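Local coordinates for protein sphingomyelinase C (Streptomyces griseocarneus, PDB 7CNE) that belongs, as a sphingomyelinase C, to the endonuclease/exonuclease/phosphatase family of DNase I-like folds, at residues 223-228 and 243-248. Residues are numbered along the deposited sequence; the frame is centred on the assembly and turned at random.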
loop_
_atom_site.group_PDB
_atom_site.type_symbol
_atom_site.label_atom_id
_atom_site.label_comp_id
_atom_site.label_asym_id
_atom_site.label_seq_id
_atom_site.Cartn_x
_atom_site.Cartn_y
_atom_site.Cartn_z
ATOM N N PRO A 223 -8.452 10.727 -12.083
ATOM C CA PRO A 223 -8.829 11.399 -10.830
ATOM C C PRO A 223 -9.045 10.465 -9.646
ATOM O O PRO A 223 -8.959 10.937 -8.509
ATOM C CB PRO A 223 -10.134 12.126 -11.195
ATOM C CG PRO A 223 -10.628 11.430 -12.426
ATOM C CD PRO A 223 -9.396 11.034 -13.168
ATOM N N TYR A 224 -9.334 9.176 -9.853
ATOM C CA TYR A 224 -9.769 8.302 -8.762
ATOM C C TYR A 224 -8.986 6.997 -8.778
ATOM O O TYR A 224 -9.206 6.155 -9.654
ATOM C CB TYR A 224 -11.265 7.998 -8.860
ATOM C CG TYR A 224 -12.143 9.219 -9.002
ATOM C CD1 TYR A 224 -12.385 10.061 -7.919
ATOM C CD2 TYR A 224 -12.743 9.522 -10.220
ATOM C CE1 TYR A 224 -13.195 11.182 -8.051
ATOM C CE2 TYR A 224 -13.551 10.633 -10.361
ATOM C CZ TYR A 224 -13.775 11.457 -9.274
ATOM O OH TYR A 224 -14.580 12.560 -9.428
ATOM N N SER A 225 -8.122 6.792 -7.779
ATOM C CA SER A 225 -7.433 5.509 -7.695
ATOM C C SER A 225 -8.337 4.389 -7.187
ATOM O O SER A 225 -7.946 3.219 -7.271
ATOM C CB SER A 225 -6.185 5.631 -6.810
ATOM O OG SER A 225 -6.534 5.666 -5.442
ATOM N N PHE A 226 -9.534 4.704 -6.654
ATOM C CA PHE A 226 -10.541 3.685 -6.327
ATOM C C PHE A 226 -11.845 4.067 -7.034
ATOM O O PHE A 226 -12.755 4.650 -6.433
ATOM C CB PHE A 226 -10.737 3.526 -4.825
ATOM C CG PHE A 226 -11.569 2.332 -4.464
ATOM C CD1 PHE A 226 -11.092 1.051 -4.696
ATOM C CD2 PHE A 226 -12.838 2.486 -3.925
ATOM C CE1 PHE A 226 -11.856 -0.062 -4.384
ATOM C CE2 PHE A 226 -13.608 1.377 -3.612
ATOM C CZ PHE A 226 -13.115 0.107 -3.842
ATOM N N ASP A 227 -11.935 3.713 -8.318
ATOM C CA ASP A 227 -13.005 4.188 -9.197
ATOM C C ASP A 227 -14.111 3.138 -9.237
ATOM O O ASP A 227 -14.062 2.192 -10.028
ATOM C CB ASP A 227 -12.464 4.487 -10.593
ATOM C CG ASP A 227 -13.424 5.338 -11.421
ATOM O OD1 ASP A 227 -14.651 5.169 -11.268
ATOM O OD2 ASP A 227 -12.947 6.177 -12.219
ATOM N N THR A 228 -15.122 3.322 -8.384
ATOM C CA THR A 228 -16.279 2.439 -8.336
ATOM C C THR A 228 -17.138 2.483 -9.601
ATOM O O THR A 228 -18.110 1.726 -9.697
ATOM C CB THR A 228 -17.132 2.808 -7.123
ATOM O OG1 THR A 228 -17.451 4.202 -7.194
ATOM C CG2 THR A 228 -16.340 2.557 -5.847
ATOM N N ARG A 243 -16.942 7.287 -6.143
ATOM C CA ARG A 243 -15.550 7.138 -6.534
ATOM C C ARG A 243 -14.669 7.957 -5.598
ATOM O O ARG A 243 -15.005 9.091 -5.251
ATOM C CB ARG A 243 -15.374 7.596 -7.984
ATOM C CG ARG A 243 -16.515 7.119 -8.881
ATOM C CD ARG A 243 -16.691 8.016 -10.077
ATOM N NE ARG A 243 -15.627 7.821 -11.047
ATOM C CZ ARG A 243 -15.709 8.176 -12.323
ATOM N NH1 ARG A 243 -16.819 8.753 -12.776
ATOM N NH2 ARG A 243 -14.678 7.969 -13.137
ATOM N N GLU A 244 -13.548 7.375 -5.156
ATOM C CA GLU A 244 -12.603 8.118 -4.332
ATOM C C GLU A 244 -11.172 7.816 -4.767
ATOM O O GLU A 244 -10.917 7.075 -5.721
ATOM C CB GLU A 244 -12.802 7.865 -2.827
ATOM C CG GLU A 244 -14.244 7.627 -2.407
ATOM C CD GLU A 244 -14.440 7.510 -0.899
ATOM O OE1 GLU A 244 -13.528 7.053 -0.187
ATOM O OE2 GLU A 244 -15.529 7.907 -0.431
ATOM N N ASP A 245 -10.232 8.428 -4.059
ATOM C CA ASP A 245 -8.860 8.580 -4.538
ATOM C C ASP A 245 -7.953 8.435 -3.322
ATOM O O ASP A 245 -7.732 9.413 -2.598
ATOM C CB ASP A 245 -8.695 9.938 -5.212
ATOM C CG ASP A 245 -7.392 10.075 -5.931
ATOM O OD1 ASP A 245 -6.893 9.053 -6.459
ATOM O OD2 ASP A 245 -6.858 11.209 -5.958
ATOM N N LEU A 246 -7.406 7.225 -3.123
ATOM C CA LEU A 246 -6.969 6.779 -1.805
ATOM C C LEU A 246 -5.482 6.478 -1.651
ATOM O O LEU A 246 -5.048 6.224 -0.518
ATOM C CB LEU A 246 -7.749 5.512 -1.400
ATOM C CG LEU A 246 -9.277 5.596 -1.470
ATOM C CD1 LEU A 246 -9.928 4.255 -1.090
ATOM C CD2 LEU A 246 -9.722 6.704 -0.550
ATOM N N ASP A 247 -4.693 6.486 -2.728
ATOM C CA ASP A 247 -3.360 5.885 -2.738
ATOM C C ASP A 247 -2.299 6.952 -3.004
ATOM O O ASP A 247 -2.459 7.772 -3.910
ATOM C CB ASP A 247 -3.312 4.769 -3.793
ATOM C CG ASP A 247 -4.369 3.679 -3.542
ATOM O OD1 ASP A 247 -4.187 2.880 -2.596
ATOM O OD2 ASP A 247 -5.386 3.619 -4.279
ATOM N N TYR A 248 -1.217 6.940 -2.215
ATOM C CA TYR A 248 -0.278 8.057 -2.160
ATOM C C TYR A 248 1.154 7.577 -1.967
ATOM O O TYR A 248 1.400 6.517 -1.389
ATOM C CB TYR A 248 -0.591 9.005 -0.992
ATOM C CG TYR A 248 -1.993 9.578 -0.960
ATOM C CD1 TYR A 248 -3.028 8.903 -0.311
ATOM C CD2 TYR A 248 -2.269 10.818 -1.538
ATOM C CE1 TYR A 248 -4.310 9.440 -0.253
ATOM C CE2 TYR A 248 -3.550 11.368 -1.483
ATOM C CZ TYR A 248 -4.566 10.666 -0.834
ATOM O OH TYR A 248 -5.847 11.179 -0.784
#
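S225 meets 243-248 through both its backbone and its hydroxyl. Its OG, placed between the backbone N and the carbonyl carbon (chi1 76°), donates to D247 OD2 at 2.6 Å, on the anti side of that carboxylate. The same OG accepts the backbone N-H of L246 (S225 OG to L246 N 2.9 Å), so two bonds in opposite senses fix the hydroxyl rotation. Beside it, S225 N reaches D245 OD1 at 2.9 Å, again on the anti side, and OD2 of this carboxylate goes on to S199 and R219. Next along, F226 and E244 form a single antiparallel hydrogen-bonded pair, F226 N to E244 O measuring 2.9 Å and E244 N to F226 O 3.1 Å.

R243 CB sits over one face of the Y224 ring, 3.8 Å from the centroid, a CH-pi contact; P223 CB takes the opposite face. Beyond CB the arginine chain bends at chi3 (73°), which places NE alongside the D227 carboxylate. R243 NH2 then makes a salt bridge to the syn lone pair of D227 OD2 at 2.7 Å, the two flat groups turned 38° apart. H222 also bonds this oxygen, and E230 shares the arginine NH2.

The pairing joins the loop between strand 218-221 and helix 232-237 to the lead-in of strand 247-251. In the two-sheet DNase I-like fold, 218-221 is an edge strand of one mixed sheet and 247-251 of the other, so the contact bridges their edges. D247 OD2 also bonds H290, and the D247 side chain touches V293 of strand 293-297.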